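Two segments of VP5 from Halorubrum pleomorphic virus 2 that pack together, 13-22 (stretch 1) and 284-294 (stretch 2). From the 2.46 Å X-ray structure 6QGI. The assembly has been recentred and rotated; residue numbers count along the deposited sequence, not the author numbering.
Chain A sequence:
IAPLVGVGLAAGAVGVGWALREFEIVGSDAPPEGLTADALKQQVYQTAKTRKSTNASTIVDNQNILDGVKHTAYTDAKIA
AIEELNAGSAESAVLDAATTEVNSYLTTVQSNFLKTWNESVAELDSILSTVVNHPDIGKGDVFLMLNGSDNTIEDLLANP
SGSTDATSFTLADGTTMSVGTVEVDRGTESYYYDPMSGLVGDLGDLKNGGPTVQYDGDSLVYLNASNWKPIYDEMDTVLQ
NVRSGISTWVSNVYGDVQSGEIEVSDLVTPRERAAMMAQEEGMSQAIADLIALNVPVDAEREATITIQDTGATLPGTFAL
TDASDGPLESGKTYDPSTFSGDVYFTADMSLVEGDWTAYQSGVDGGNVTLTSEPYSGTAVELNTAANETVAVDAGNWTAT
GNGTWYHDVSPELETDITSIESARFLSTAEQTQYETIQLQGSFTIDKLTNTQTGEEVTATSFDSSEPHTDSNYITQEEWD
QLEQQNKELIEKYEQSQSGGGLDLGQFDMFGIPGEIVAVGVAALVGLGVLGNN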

# COMPACT_ATOMS: atom_id res chain seq x y z
N ALA A 13 -3.87 2.31 -2.59
CA ALA A 13 -2.59 2.70 -3.19
C ALA A 13 -1.52 1.69 -2.73
O ALA A 13 -1.66 1.09 -1.66
N VAL A 14 -0.49 1.45 -3.56
CA VAL A 14 0.52 0.47 -3.18
C VAL A 14 1.91 1.15 -3.10
O VAL A 14 2.37 1.79 -4.06
N GLY A 15 2.55 1.01 -1.93
CA GLY A 15 3.89 1.49 -1.64
C GLY A 15 4.64 0.38 -0.91
O GLY A 15 4.33 0.10 0.24
N VAL A 16 5.56 -0.31 -1.60
CA VAL A 16 6.27 -1.46 -1.00
C VAL A 16 7.80 -1.26 -0.97
O VAL A 16 8.52 -2.19 -0.58
N GLY A 17 8.25 -0.06 -1.34
CA GLY A 17 9.67 0.28 -1.38
C GLY A 17 10.37 0.16 -0.04
O GLY A 17 11.57 -0.11 0.01
N TRP A 18 9.59 0.31 1.05
CA TRP A 18 10.02 0.23 2.45
C TRP A 18 10.55 -1.16 2.82
O TRP A 18 11.28 -1.30 3.80
N ALA A 19 10.13 -2.18 2.05
CA ALA A 19 10.57 -3.55 2.25
C ALA A 19 11.83 -3.83 1.43
O ALA A 19 12.43 -4.89 1.57
N LEU A 20 12.25 -2.87 0.58
CA LEU A 20 13.42 -3.03 -0.28
C LEU A 20 14.57 -2.09 0.08
O LEU A 20 15.72 -2.50 0.01
N ARG A 21 14.26 -0.83 0.43
CA ARG A 21 15.27 0.18 0.75
C ARG A 21 14.73 1.21 1.73
O ARG A 21 13.54 1.16 2.05
N GLU A 22 15.58 2.17 2.17
CA GLU A 22 15.16 3.28 3.03
C GLU A 22 14.09 4.08 2.27
O GLU A 22 14.33 4.48 1.13
N SER A 284 6.53 3.25 -13.36
CA SER A 284 5.92 3.35 -12.04
C SER A 284 6.67 2.43 -11.07
O SER A 284 6.94 1.26 -11.39
N GLN A 285 7.09 2.99 -9.92
CA GLN A 285 7.96 2.36 -8.92
C GLN A 285 7.36 1.16 -8.18
O GLN A 285 8.11 0.22 -7.90
N ALA A 286 6.07 1.18 -7.82
CA ALA A 286 5.46 0.08 -7.07
C ALA A 286 5.56 -1.27 -7.82
O ALA A 286 5.87 -2.28 -7.18
N ILE A 287 5.36 -1.29 -9.16
CA ILE A 287 5.49 -2.55 -9.91
C ILE A 287 6.98 -2.95 -10.00
O ILE A 287 7.29 -4.13 -9.83
N ALA A 288 7.90 -1.97 -10.16
CA ALA A 288 9.35 -2.21 -10.18
C ALA A 288 9.78 -2.87 -8.86
O ALA A 288 10.52 -3.85 -8.88
N ASP A 289 9.23 -2.38 -7.73
CA ASP A 289 9.47 -2.88 -6.38
C ASP A 289 8.80 -4.25 -6.18
O ASP A 289 9.40 -5.12 -5.54
N LEU A 290 7.58 -4.46 -6.73
CA LEU A 290 6.86 -5.74 -6.64
C LEU A 290 7.59 -6.85 -7.42
O LEU A 290 7.57 -8.00 -6.97
N ILE A 291 8.24 -6.51 -8.56
CA ILE A 291 9.03 -7.46 -9.36
C ILE A 291 10.28 -7.82 -8.54
O ILE A 291 10.63 -8.99 -8.44
N ALA A 292 10.92 -6.80 -7.92
CA ALA A 292 12.11 -6.96 -7.08
C ALA A 292 11.82 -7.82 -5.84
O ALA A 292 12.72 -8.52 -5.35
N LEU A 293 10.56 -7.78 -5.34
CA LEU A 293 10.11 -8.57 -4.19
C LEU A 293 9.61 -9.95 -4.65
O LEU A 293 9.05 -10.70 -3.85
N ASN A 294 9.84 -10.28 -5.94
CA ASN A 294 9.52 -11.56 -6.59
C ASN A 294 8.05 -11.99 -6.36
O ASN A 294 7.76 -13.15 -6.01

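The polar centre of this contact is Asp-289, on the helix 285-292. Its CA-to-CB bond points toward stretch 1, and chi1 of -68° (m) brings the carboxylate to the end of Arg-21. The arginine starts sideways, but chi1 p followed by t at chi2 and chi3 carries its guanidinium back to the helix. The resulting salt bridge is bidentate: NH1 of Arg-21 donates to OD1 of Asp-289 at 2.9 Å (148°), and NH2 of Arg-21 to OD2 of Asp-289 at 2.9 Å (149°). A second bond from NH2 to OD1 of the same pair, 3.1 Å and 138°, is weak. OD2 lies at the guanidinium edge, near its plane, as expected for such pairing. Gln-285, one turn earlier, steadies the carboxylate by donating NE2 to Asp-289 OD1 at 2.8 Å (160°).

One water links the stretches: it accepts from Val-16 N at 3.1 Å and donates to Asp-289 OD2 at 2.8 Å. Gly-17 CA sits 3.3 Å from Asp-289 OD2; an ideal CB on Gly-17 would lie only 3.1 Å from Asp-289 OD2 and 3.0 Å from Arg-21 NH2, so the absent side chain leaves room for the ion pair.

Apolar contacts complete the packing. Val-16 (m) directs CG2 at the helix, 3.6 Å from Asp-289 CB, 3.7 Å from Leu-293 CD1 and 4.1 Å from Leu-290 CD2. Leu-20, m at chi1 and t at chi2, points toward the helix and packs both methyls against its C-terminal end: CD1 of Leu-20 lies 3.4 Å from Asp-289 O and 3.7 Å from Ala-292 CB, and CD2 of Leu-20 lies 3.7 Å from Leu-293 CG. Leu-293, also m then t, reaches Ala-19 as well, its CD2 lying 4.1 Å from Ala-19 CB. Val-14 (t) makes a looser contact, CG1 to Ala-286 CB at 4.4 Å, though its backbone O approaches Ala-286 CB to 3.4 Å.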

# COMPACT_ATOMS: atom_id res chain seq x y z
CB ALA A 13 -2.23 4.12 -2.79
CB VAL A 14 0.51 -0.77 -4.13
CG1 VAL A 14 1.61 -1.77 -3.76
CG2 VAL A 14 -0.86 -1.45 -4.11
CB VAL A 16 5.90 -2.79 -1.71
CG1 VAL A 16 4.42 -3.13 -1.54
CG2 VAL A 16 6.28 -2.78 -3.18
CB TRP A 18 8.85 0.59 3.38
CG TRP A 18 7.67 -0.32 3.24
CD1 TRP A 18 6.63 -0.18 2.37
CD2 TRP A 18 7.40 -1.50 4.00
NE1 TRP A 18 5.76 -1.24 2.49
CE2 TRP A 18 6.19 -2.05 3.52
CE3 TRP A 18 8.08 -2.16 5.04
CZ2 TRP A 18 5.64 -3.22 4.04
CZ3 TRP A 18 7.53 -3.32 5.56
CH2 TRP A 18 6.32 -3.83 5.07
CB ALA A 19 9.46 -4.51 1.87
CB LEU A 20 13.03 -2.83 -1.75
CG LEU A 20 12.19 -3.93 -2.37
CD1 LEU A 20 11.71 -3.52 -3.71
CD2 LEU A 20 12.98 -5.23 -2.48
CB ARG A 21 15.71 0.88 -0.56
CG ARG A 21 14.59 1.73 -1.16
CD ARG A 21 14.80 2.03 -2.62
NE ARG A 21 13.53 2.48 -3.21
CZ ARG A 21 12.66 1.67 -3.81
NH1 ARG A 21 12.91 0.37 -3.91
NH2 ARG A 21 11.54 2.15 -4.31
CB GLU A 22 16.35 4.14 3.45
CG GLU A 22 16.07 5.01 4.66
CD GLU A 22 17.08 6.10 4.98
OE1 GLU A 22 18.02 6.31 4.17
OE2 GLU A 22 16.93 6.76 6.03
CB SER A 284 4.44 3.00 -12.13
OG SER A 284 4.23 1.73 -12.72
CB GLN A 285 8.42 3.40 -7.90
CG GLN A 285 9.74 3.06 -7.19
CD GLN A 285 10.82 2.57 -8.13
OE1 GLN A 285 11.20 3.25 -9.09
NE2 GLN A 285 11.32 1.37 -7.89
CB ALA A 286 4.02 0.39 -6.72
CB ILE A 287 4.75 -2.58 -11.28
CG1 ILE A 287 4.80 -3.99 -11.95
CG2 ILE A 287 5.22 -1.49 -12.24
CD1 ILE A 287 4.22 -5.16 -11.15
CB ALA A 288 10.10 -0.90 -10.38
CB ASP A 289 8.97 -1.86 -5.34
CG ASP A 289 9.76 -0.56 -5.26
OD1 ASP A 289 10.89 -0.50 -5.81
OD2 ASP A 289 9.25 0.41 -4.65
CB LEU A 290 5.40 -5.61 -7.14
CG LEU A 290 4.37 -5.02 -6.16
CD1 LEU A 290 3.04 -4.84 -6.83
CD2 LEU A 290 4.18 -5.90 -4.92
CB ILE A 291 9.36 -6.91 -10.78
CG1 ILE A 291 8.09 -6.82 -11.65
CG2 ILE A 291 10.45 -7.74 -11.50
CD1 ILE A 291 8.12 -5.73 -12.70
CB ALA A 292 12.63 -5.61 -6.65
CB LEU A 293 9.03 -7.83 -3.40
CG LEU A 293 9.54 -6.71 -2.49
CD1 LEU A 293 8.48 -5.66 -2.27
CD2 LEU A 293 10.08 -7.25 -1.17
CB ASN A 294 10.50 -12.64 -6.13
CG ASN A 294 10.52 -13.84 -7.02
OD1 ASN A 294 10.58 -13.74 -8.25
ND2 ASN A 294 10.47 -15.02 -6.40
O HOH W 1 6.64 1.21 -4.05